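Local coordinates for CurJ (Moorea producens 3L, PDB 5TZ6), which probably catalyses vinylogous dehydration in curacin biosynthesis as a polyketide synthase dehydratase domain, present here as an inactive engineered mutant, at residues N252-D257 against L281-G286; I185-L190 against L196-V201; Q14-P19 against E23-S28. The protein carries 1 engineered substitution. All blocks are in the same frame, centred on the assembly; numbering follows the deposited sequence.

Contact 1: residues N252-D257 against L281-G286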
loop_
_atom_site.group_PDB
_atom_site.type_symbol
_atom_site.label_atom_id
_atom_site.label_comp_id
_atom_site.label_asym_id
_atom_site.label_seq_id
_atom_site.Cartn_x
_atom_site.Cartn_y
_atom_site.Cartn_z
ATOM N N ASN A 252 -7.186 18.168 19.938
ATOM C CA ASN A 252 -5.750 18.348 19.766
ATOM C C ASN A 252 -5.015 17.462 20.761
ATOM O O ASN A 252 -5.548 17.123 21.819
ATOM C CB ASN A 252 -5.340 19.817 19.942
ATOM C CG ASN A 252 -5.746 20.380 21.292
ATOM O OD1 ASN A 252 -6.706 21.147 21.391
ATOM N ND2 ASN A 252 -5.020 20.000 22.340
ATOM N N SER A 253 -3.784 17.096 20.411
ATOM C CA SER A 253 -2.980 16.242 21.272
ATOM C C SER A 253 -2.292 17.080 22.345
ATOM O O SER A 253 -1.926 18.235 22.122
ATOM C CB SER A 253 -1.944 15.474 20.448
ATOM O OG SER A 253 -1.581 14.260 21.086
ATOM N N SER A 254 -2.128 16.484 23.525
ATOM C CA SER A 254 -1.590 17.169 24.696
ATOM C C SER A 254 -0.164 16.725 25.004
ATOM O O SER A 254 0.091 15.532 25.196
ATOM C CB SER A 254 -2.481 16.923 25.912
ATOM O OG SER A 254 -2.012 17.643 27.036
ATOM N N ASP A 255 0.760 17.688 25.050
ATOM C CA ASP A 255 2.090 17.442 25.597
ATOM C C ASP A 255 2.053 17.100 27.083
ATOM O O ASP A 255 3.079 16.686 27.635
ATOM C CB ASP A 255 2.975 18.677 25.377
ATOM C CG ASP A 255 4.366 18.527 25.983
ATOM O OD1 ASP A 255 4.923 17.410 25.943
ATOM O OD2 ASP A 255 4.900 19.529 26.511
ATOM N N ASN A 256 0.900 17.238 27.733
ATOM C CA ASN A 256 0.833 17.115 29.183
ATOM C C ASN A 256 0.967 15.664 29.627
ATOM O O ASN A 256 0.357 14.756 29.052
ATOM C CB ASN A 256 -0.477 17.699 29.711
ATOM C CG ASN A 256 -0.471 19.215 29.741
ATOM O OD1 ASN A 256 0.440 19.855 29.212
ATOM N ND2 ASN A 256 -1.486 19.800 30.366
ATOM N N ASP A 257 1.779 15.457 30.663
ATOM C CA ASP A 257 1.851 14.176 31.350
ATOM C C ASP A 257 0.693 13.958 32.313
ATOM O O ASP A 257 0.503 12.828 32.778
ATOM C CB ASP A 257 3.170 14.068 32.116
ATOM C CG ASP A 257 4.373 13.953 31.200
ATOM O OD1 ASP A 257 4.400 14.653 30.165
ATOM O OD2 ASP A 257 5.293 13.171 31.518
ATOM N N LEU A 281 -12.209 14.259 28.113
ATOM C CA LEU A 281 -10.799 14.294 28.460
ATOM C C LEU A 281 -10.293 15.709 28.218
ATOM O O LEU A 281 -10.476 16.245 27.122
ATOM C CB LEU A 281 -10.024 13.286 27.614
ATOM C CG LEU A 281 -8.523 13.131 27.833
ATOM C CD1 LEU A 281 -8.212 12.643 29.245
ATOM C CD2 LEU A 281 -7.967 12.184 26.780
ATOM N N PHE A 282 -9.681 16.325 29.232
ATOM C CA PHE A 282 -9.223 17.701 29.077
ATOM C C PHE A 282 -7.899 17.937 29.798
ATOM O O PHE A 282 -7.417 17.113 30.590
ATOM C CB PHE A 282 -10.282 18.722 29.528
ATOM C CG PHE A 282 -10.765 18.526 30.922
ATOM C CD1 PHE A 282 -11.763 17.607 31.199
ATOM C CD2 PHE A 282 -10.231 19.273 31.962
ATOM C CE1 PHE A 282 -12.210 17.420 32.490
ATOM C CE2 PHE A 282 -10.673 19.095 33.256
ATOM C CZ PHE A 282 -11.663 18.166 33.522
ATOM N N ASP A 283 -7.336 19.107 29.490
ATOM C CA ASP A 283 -6.014 19.582 29.869
ATOM C C ASP A 283 -5.939 20.004 31.329
ATOM O O ASP A 283 -6.948 20.262 31.992
ATOM C CB ASP A 283 -5.622 20.787 29.008
ATOM C CG ASP A 283 -4.234 20.668 28.434
ATOM O OD1 ASP A 283 -3.499 19.749 28.857
ATOM O OD2 ASP A 283 -3.875 21.497 27.569
ATOM N N GLN A 284 -4.696 20.127 31.806
ATOM C CA GLN A 284 -4.452 20.694 33.124
ATOM C C GLN A 284 -5.006 22.109 33.216
ATOM O O GLN A 284 -5.458 22.538 34.285
ATOM C CB GLN A 284 -2.948 20.710 33.399
ATOM C CG GLN A 284 -2.560 20.860 34.854
ATOM C CD GLN A 284 -2.771 19.564 35.622
ATOM O OE1 GLN A 284 -3.771 19.385 36.317
ATOM N NE2 GLN A 284 -1.825 18.639 35.476
ATOM N N HIS A 285 -4.955 22.853 32.110
ATOM C CA HIS A 285 -5.543 24.179 31.995
ATOM C C HIS A 285 -7.008 24.159 31.586
ATOM O O HIS A 285 -7.648 25.214 31.594
ATOM C CB HIS A 285 -4.742 25.031 31.008
ATOM C CG HIS A 285 -3.305 25.181 31.384
ATOM N ND1 HIS A 285 -2.386 24.166 31.225
ATOM C CD2 HIS A 285 -2.633 26.213 31.945
ATOM C CE1 HIS A 285 -1.206 24.574 31.657
ATOM N NE2 HIS A 285 -1.329 25.812 32.098
ATOM N N GLY A 286 -7.552 23.006 31.208
ATOM C CA GLY A 286 -8.939 22.932 30.816
ATOM C C GLY A 286 -9.194 22.895 29.329
ATOM O O GLY A 286 -10.358 22.842 28.919
#
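Asp283 OD1 is the atom on which this contact turns. The hydroxyl of Ser254 donates to it, OG to OD1 at 3.2 Å, arriving from above the carboxylate plane, 41° out of it. From the carboxylate's own segment the backbone N of Gln284 adds a weak bond to Asp283 OD1, also 3.2 Å. With its OG anti to the backbone N (chi1 -177°), Ser254 places the hydroxyl within bonding distance of Asp283, and the same oxygen accepts from the backbone N of Asn256 at 3.0 Å, an ST turn that ties residues 254-256 together. Asn256 brings its amide across the aspartate at about a right angle, the two planes 39° apart. Its ND2 is modelled 2.5 Å from Asp283 OD1, but the angle is poor and the spacing too short, so a bond there is doubtful. The same nitrogen lies 3.5 Å from CB of Gln284, whose amide oxygen is engaged elsewhere, by NE1 of Trp260. The contact thus joins the loop between strands 239-250 and 258-267 to the turn that follows strand 274-282, where Gly286 N bonds weakly back to Asp283 O. Because Ser254 OG donates a hydrogen bond to the carboxylate while accepting one from Asn256 N, it links the ST turn to Asp283, and the two donors at the buried OD1 may lend some support to a negative charge.

Contact 2: residues I185-L190 against L196-V201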
loop_
_atom_site.group_PDB
_atom_site.type_symbol
_atom_site.label_atom_id
_atom_site.label_comp_id
_atom_site.label_asym_id
_atom_site.label_seq_id
_atom_site.Cartn_x
_atom_site.Cartn_y
_atom_site.Cartn_z
ATOM N N ILE A 185 -4.846 5.827 35.025
ATOM C CA ILE A 185 -5.641 6.475 36.064
ATOM C C ILE A 185 -4.882 6.425 37.385
ATOM O O ILE A 185 -4.728 5.362 37.990
ATOM C CB ILE A 185 -7.030 5.840 36.188
ATOM C CG1 ILE A 185 -7.771 5.977 34.848
ATOM C CG2 ILE A 185 -7.800 6.463 37.341
ATOM C CD1 ILE A 185 -9.151 5.390 34.810
ATOM N N GLU A 186 -4.396 7.582 37.831
ATOM C CA GLU A 186 -3.707 7.684 39.108
ATOM C C GLU A 186 -4.643 8.028 40.256
ATOM O O GLU A 186 -4.405 7.585 41.384
ATOM C CB GLU A 186 -2.602 8.740 39.043
ATOM C CG GLU A 186 -1.425 8.369 38.163
ATOM C CD GLU A 186 -0.215 7.954 38.976
ATOM O OE1 GLU A 186 0.344 8.816 39.690
ATOM O OE2 GLU A 186 0.173 6.768 38.908
ATOM N N GLN A 187 -5.702 8.801 40.013
ATOM C CA GLN A 187 -6.569 9.183 41.122
ATOM C C GLN A 187 -8.017 9.202 40.665
ATOM O O GLN A 187 -8.304 9.412 39.484
ATOM C CB GLN A 187 -6.171 10.550 41.689
ATOM C CG GLN A 187 -4.950 10.500 42.576
ATOM C CD GLN A 187 -4.697 11.817 43.272
ATOM O OE1 GLN A 187 -4.839 11.931 44.490
ATOM N NE2 GLN A 187 -4.335 12.829 42.494
ATOM N N VAL A 188 -8.934 8.981 41.607
ATOM C CA VAL A 188 -10.349 8.843 41.272
ATOM C C VAL A 188 -11.199 9.517 42.339
ATOM O O VAL A 188 -11.029 9.263 43.536
ATOM C CB VAL A 188 -10.755 7.366 41.114
ATOM C CG1 VAL A 188 -12.212 7.254 40.660
ATOM C CG2 VAL A 188 -9.836 6.678 40.117
ATOM N N TRP A 189 -12.134 10.356 41.896
ATOM C CA TRP A 189 -13.095 11.019 42.768
ATOM C C TRP A 189 -14.494 10.701 42.272
ATOM O O TRP A 189 -14.811 10.944 41.102
ATOM C CB TRP A 189 -12.879 12.531 42.786
ATOM C CG TRP A 189 -11.620 12.927 43.448
ATOM C CD1 TRP A 189 -11.443 13.223 44.766
ATOM C CD2 TRP A 189 -10.346 13.088 42.822
ATOM N NE1 TRP A 189 -10.131 13.552 45.003
ATOM C CE2 TRP A 189 -9.437 13.478 43.824
ATOM C CE3 TRP A 189 -9.886 12.937 41.510
ATOM C CZ2 TRP A 189 -8.092 13.719 43.557
ATOM C CZ3 TRP A 189 -8.552 13.177 41.245
ATOM C CH2 TRP A 189 -7.668 13.565 42.265
ATOM N N LEU A 190 -15.322 10.159 43.153
ATOM C CA LEU A 190 -16.692 9.813 42.815
ATOM C C LEU A 190 -17.640 10.912 43.271
ATOM O O LEU A 190 -17.441 11.523 44.331
ATOM C CB LEU A 190 -17.109 8.487 43.454
ATOM C CG LEU A 190 -16.732 7.189 42.747
ATOM C CD1 LEU A 190 -17.223 6.012 43.567
ATOM C CD2 LEU A 190 -17.328 7.142 41.345
ATOM N N LEU A 196 -14.510 11.689 38.308
ATOM C CA LEU A 196 -13.392 12.490 37.827
ATOM C C LEU A 196 -12.100 11.738 38.100
ATOM O O LEU A 196 -11.774 11.457 39.258
ATOM C CB LEU A 196 -13.363 13.864 38.502
ATOM C CG LEU A 196 -12.096 14.698 38.281
ATOM C CD1 LEU A 196 -12.088 15.317 36.898
ATOM C CD2 LEU A 196 -11.954 15.774 39.353
ATOM N N CYS A 197 -11.388 11.383 37.037
ATOM C CA CYS A 197 -10.129 10.662 37.135
ATOM C C CYS A 197 -8.971 11.586 36.786
ATOM O O CYS A 197 -9.032 12.327 35.799
ATOM C CB CYS A 197 -10.117 9.447 36.209
ATOM S SG CYS A 197 -11.365 8.216 36.605
ATOM N N GLN A 198 -7.932 11.554 37.610
ATOM C CA GLN A 198 -6.644 12.121 37.257
ATOM C C GLN A 198 -5.787 11.033 36.631
ATOM O O GLN A 198 -5.702 9.918 37.168
ATOM C CB GLN A 198 -5.924 12.700 38.470
ATOM C CG GLN A 198 -4.593 13.315 38.091
ATOM C CD GLN A 198 -3.833 13.839 39.280
ATOM O OE1 GLN A 198 -3.494 13.086 40.191
ATOM N NE2 GLN A 198 -3.559 15.135 39.281
ATOM N N MET A 199 -5.133 11.377 35.521
ATOM C CA MET A 199 -4.358 10.443 34.720
ATOM C C MET A 199 -2.951 10.966 34.490
ATOM O O MET A 199 -2.747 12.164 34.264
ATOM C CB MET A 199 -5.014 10.190 33.367
ATOM C CG MET A 199 -6.114 9.165 33.418
ATOM S SD MET A 199 -7.425 9.530 32.254
ATOM C CE MET A 199 -8.297 7.964 32.249
ATOM N N LYS A 200 -1.988 10.050 34.547
ATOM C CA LYS A 200 -0.600 10.330 34.221
ATOM C C LYS A 200 -0.121 9.295 33.215
ATOM O O LYS A 200 -0.598 8.155 33.194
ATOM C CB LYS A 200 0.309 10.296 35.460
ATOM C CG LYS A 200 0.072 11.417 36.457
ATOM C CD LYS A 200 1.030 11.300 37.638
ATOM C CE LYS A 200 0.881 12.466 38.608
ATOM N NZ LYS A 200 1.809 12.352 39.772
ATOM N N VAL A 201 0.810 9.713 32.366
ATOM C CA VAL A 201 1.343 8.861 31.307
ATOM C C VAL A 201 2.201 7.782 31.957
ATOM O O VAL A 201 3.141 8.106 32.700
ATOM C CB VAL A 201 2.133 9.686 30.278
ATOM C CG1 VAL A 201 3.087 10.611 30.982
ATOM C CG2 VAL A 201 2.881 8.770 29.320
#
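Glu186 and Gln187 both donate backbone N-H groups to Gln198 O, at 2.8 Å and 3.1 Å respectively, which makes a classic beta bulge in the antiparallel hairpin of strands 185-190 and 194-200. Past the bulge the backbone pairing is regular: Gln198 N returns a bond to Gln187 O, and Trp189 and Leu196 bond to each other in both directions. Among the polar side chains, Gln187 and Gln198 run side by side with amide planes 36° apart, and NE2 of Gln187 donates to OE1 of Gln198; the modelled 2.5 Å is very short and its exact length doubtful. OE1 of Gln187 takes a bond from Lys161. Bent at chi2 (-104°), the Glu186 chain crosses Lys200 at about a right angle, yet OE1 stays 3.8 Å from NZ, a long salt bridge. Apolar packing gathers on the face of Ile185, Val188, Cys197 and Met199: Ile185 lies alongside Met199, its CG1 3.3 Å from CE, and Val188 CG2 meets Cys197 SG at 4.1 Å. On the other face, Trp189 CE3 lies 4.1 Å from Leu196 CD2, with Leu196 O and Gln198 CB at the indole edge. One carbonyl therefore serves two donors, absorbing the extra residue, while the exposed Glu186-Lys200 pair probably adds only a modest electrostatic term.

Contact 3: residues Q14-P19 against E23-S28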
loop_
_atom_site.group_PDB
_atom_site.type_symbol
_atom_site.label_atom_id
_atom_site.label_comp_id
_atom_site.label_asym_id
_atom_site.label_seq_id
_atom_site.Cartn_x
_atom_site.Cartn_y
_atom_site.Cartn_z
ATOM N N GLN A 14 1.921 1.792 6.008
ATOM C CA GLN A 14 1.853 2.416 4.692
ATOM C C GLN A 14 0.429 2.846 4.390
ATOM O O GLN A 14 -0.535 2.335 4.959
ATOM C CB GLN A 14 2.366 1.503 3.568
ATOM C CG GLN A 14 1.423 0.390 3.162
ATOM C CD GLN A 14 1.944 -0.403 1.976
ATOM O OE1 GLN A 14 1.265 -0.533 0.956
ATOM N NE2 GLN A 14 3.162 -0.923 2.100
ATOM N N LYS A 15 0.318 3.816 3.491
ATOM C CA LYS A 15 -0.951 4.283 2.956
ATOM C C LYS A 15 -0.972 4.025 1.457
ATOM O O LYS A 15 0.046 4.190 0.777
ATOM C CB LYS A 15 -1.143 5.776 3.241
ATOM C CG LYS A 15 -2.039 6.499 2.255
ATOM C CD LYS A 15 -2.280 7.936 2.693
ATOM C CE LYS A 15 -3.281 8.637 1.781
ATOM N NZ LYS A 15 -3.496 10.057 2.175
ATOM N N PHE A 16 -2.127 3.615 0.943
ATOM C CA PHE A 16 -2.263 3.361 -0.482
ATOM C C PHE A 16 -3.563 3.945 -1.003
ATOM O O PHE A 16 -4.629 3.730 -0.416
ATOM C CB PHE A 16 -2.223 1.867 -0.810
ATOM C CG PHE A 16 -2.330 1.589 -2.276
ATOM C CD1 PHE A 16 -1.238 1.764 -3.107
ATOM C CD2 PHE A 16 -3.537 1.207 -2.834
ATOM C CE1 PHE A 16 -1.336 1.532 -4.468
ATOM C CE2 PHE A 16 -3.645 0.974 -4.192
ATOM C CZ PHE A 16 -2.542 1.138 -5.011
ATOM N N GLN A 17 -3.463 4.662 -2.119
ATOM C CA GLN A 17 -4.628 5.067 -2.883
ATOM C C GLN A 17 -4.242 5.122 -4.351
ATOM O O GLN A 17 -3.060 5.188 -4.701
ATOM C CB GLN A 17 -5.194 6.405 -2.397
ATOM C CG GLN A 17 -4.267 7.586 -2.542
ATOM C CD GLN A 17 -4.881 8.851 -1.979
ATOM O OE1 GLN A 17 -4.390 9.409 -0.997
ATOM N NE2 GLN A 17 -5.963 9.310 -2.600
ATOM N N SER A 18 -5.263 5.080 -5.211
ATOM C CA SER A 18 -5.069 4.945 -6.646
ATOM C C SER A 18 -6.221 5.596 -7.393
ATOM O O SER A 18 -7.371 5.518 -6.934
ATOM C CB SER A 18 -4.956 3.472 -7.056
ATOM O OG SER A 18 -4.877 3.328 -8.464
ATOM N N PRO A 19 -5.950 6.248 -8.528
ATOM C CA PRO A 19 -7.038 6.765 -9.370
ATOM C C PRO A 19 -8.044 5.697 -9.774
ATOM O O PRO A 19 -9.175 6.020 -10.151
ATOM C CB PRO A 19 -6.298 7.320 -10.594
ATOM C CG PRO A 19 -4.926 7.615 -10.107
ATOM C CD PRO A 19 -4.621 6.573 -9.071
ATOM N N GLU A 23 -11.740 3.498 -2.724
ATOM C CA GLU A 23 -11.368 3.480 -1.315
ATOM C C GLU A 23 -9.926 3.943 -1.113
ATOM O O GLU A 23 -9.080 3.848 -2.005
ATOM C CB GLU A 23 -11.552 2.085 -0.713
ATOM C CG GLU A 23 -12.993 1.621 -0.624
ATOM C CD GLU A 23 -13.425 0.823 -1.836
ATOM O OE1 GLU A 23 -12.588 0.605 -2.738
ATOM O OE2 GLU A 23 -14.605 0.418 -1.889
ATOM N N ILE A 24 -9.653 4.436 0.093
ATOM C CA ILE A 24 -8.304 4.737 0.556
ATOM C C ILE A 24 -7.939 3.713 1.619
ATOM O O ILE A 24 -8.759 3.379 2.480
ATOM C CB ILE A 24 -8.195 6.168 1.115
ATOM C CG1 ILE A 24 -8.578 7.194 0.053
ATOM C CG2 ILE A 24 -6.790 6.434 1.635
ATOM C CD1 ILE A 24 -8.499 8.619 0.553
ATOM N N PHE A 25 -6.712 3.208 1.559
ATOM C CA PHE A 25 -6.289 2.128 2.435
ATOM C C PHE A 25 -5.126 2.566 3.312
ATOM O O PHE A 25 -4.227 3.277 2.860
ATOM C CB PHE A 25 -5.882 0.894 1.627
ATOM C CG PHE A 25 -7.002 0.304 0.819
ATOM C CD1 PHE A 25 -7.221 0.711 -0.490
ATOM C CD2 PHE A 25 -7.832 -0.662 1.363
ATOM C CE1 PHE A 25 -8.253 0.167 -1.237
ATOM C CE2 PHE A 25 -8.868 -1.208 0.622
ATOM C CZ PHE A 25 -9.079 -0.793 -0.680
ATOM N N PHE A 26 -5.160 2.146 4.572
ATOM C CA PHE A 26 -4.011 2.217 5.463
ATOM C C PHE A 26 -3.692 0.821 5.979
ATOM O O PHE A 26 -4.598 0.043 6.294
ATOM C CB PHE A 26 -4.258 3.190 6.616
ATOM C CG PHE A 26 -4.458 4.610 6.165
ATOM C CD1 PHE A 26 -5.714 5.077 5.814
ATOM C CD2 PHE A 26 -3.378 5.471 6.064
ATOM C CE1 PHE A 26 -5.890 6.387 5.386
ATOM C CE2 PHE A 26 -3.549 6.783 5.633
ATOM C CZ PHE A 26 -4.808 7.240 5.297
ATOM N N GLU A 27 -2.404 0.496 6.031
ATOM C CA GLU A 27 -1.945 -0.846 6.348
ATOM C C GLU A 27 -0.916 -0.794 7.465
ATOM O O GLU A 27 -0.017 0.060 7.469
ATOM C CB GLU A 27 -1.339 -1.541 5.121
ATOM C CG GLU A 27 -1.000 -3.004 5.359
ATOM C CD GLU A 27 -0.583 -3.724 4.091
ATOM O OE1 GLU A 27 -1.475 -4.203 3.358
ATOM O OE2 GLU A 27 0.636 -3.815 3.831
ATOM N N SER A 28 -1.049 -1.739 8.393
ATOM C CA SER A 28 -0.326 -1.746 9.653
ATOM C C SER A 28 -0.132 -3.196 10.066
ATOM O O SER A 28 -0.968 -4.050 9.762
ATOM C CB SER A 28 -1.082 -0.971 10.733
ATOM O OG SER A 28 -0.224 -0.640 11.809
#
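The N-terminal beta hairpin of strands 14-16 and 24-30 forms this contact, at one end of the double hotdog fold expected of a polyketide dehydratase and at the interface with the second subunit. Two hydrogen-bonded pairs close it. Gln14 and Glu27 bond in both directions, Gln14 N to Glu27 O at 3.0 Å and Glu27 N to Gln14 O at 2.8 Å. Phe16 and Phe25 repeat the pattern, with Phe16 N to Phe25 O the straighter of their two bonds (172°). Between them Lys15 and Phe26 form a non-hydrogen-bonded pair, and here a side chain lies close along a ring. Extended beyond CG, the Lys15 chain runs alongside the Phe26 ring in the same direction, CB 3.5 Å and CD 3.4 Å from CE2. Its CE continues to CG2 of Ile24, and the ammonium ends on the carbonyl O of Leu64, at the end of the helix 51-65 that also packs against Phe26. Replacing Lys15 by a serine would probably uncover this flank of the Phe26 ring and leave the carbonyl of Leu64 without its ammonium partner. The face carrying Gln14, Phe16, Phe25 and Glu27 meets the other chain: Phe16 packs on both Phe16 and Phe25 of the second subunit, whose Gln93 also bonds to Gln17 O and Ser18 OG. Glu27 OE1 bonds to Gln93 of its own chain. On this face Gln14 CG lies 3.9 Å from Glu27 CB. The aromatic pair is looser: Phe16 CD2 comes within 4.4 Å of Phe25 CD1, which itself lies at the edge of the Phe16 ring.

In the fold
From the N terminus, contact 3 closes first, a short hairpin turn at the dimer end of the chain. Contact 2 follows much later, closing a second hairpin on the opposite side of the chain's centre, and contact 1 comes last, its segments separated by strand 258-267 and most of strand 274-282. The three are in series along the chain; none nests in or crosses another. Contacts 1 and 2 both belong to what is probably the second half of a double hotdog, and they touch, Asp257 O lying 3.2 Å from Val201 N in a probable hydrogen bond, so the loop before strand 258-267 meets the end of the hairpin. Contact 3, in the first half, stays about 17 Å from contact 1 between nearest atoms.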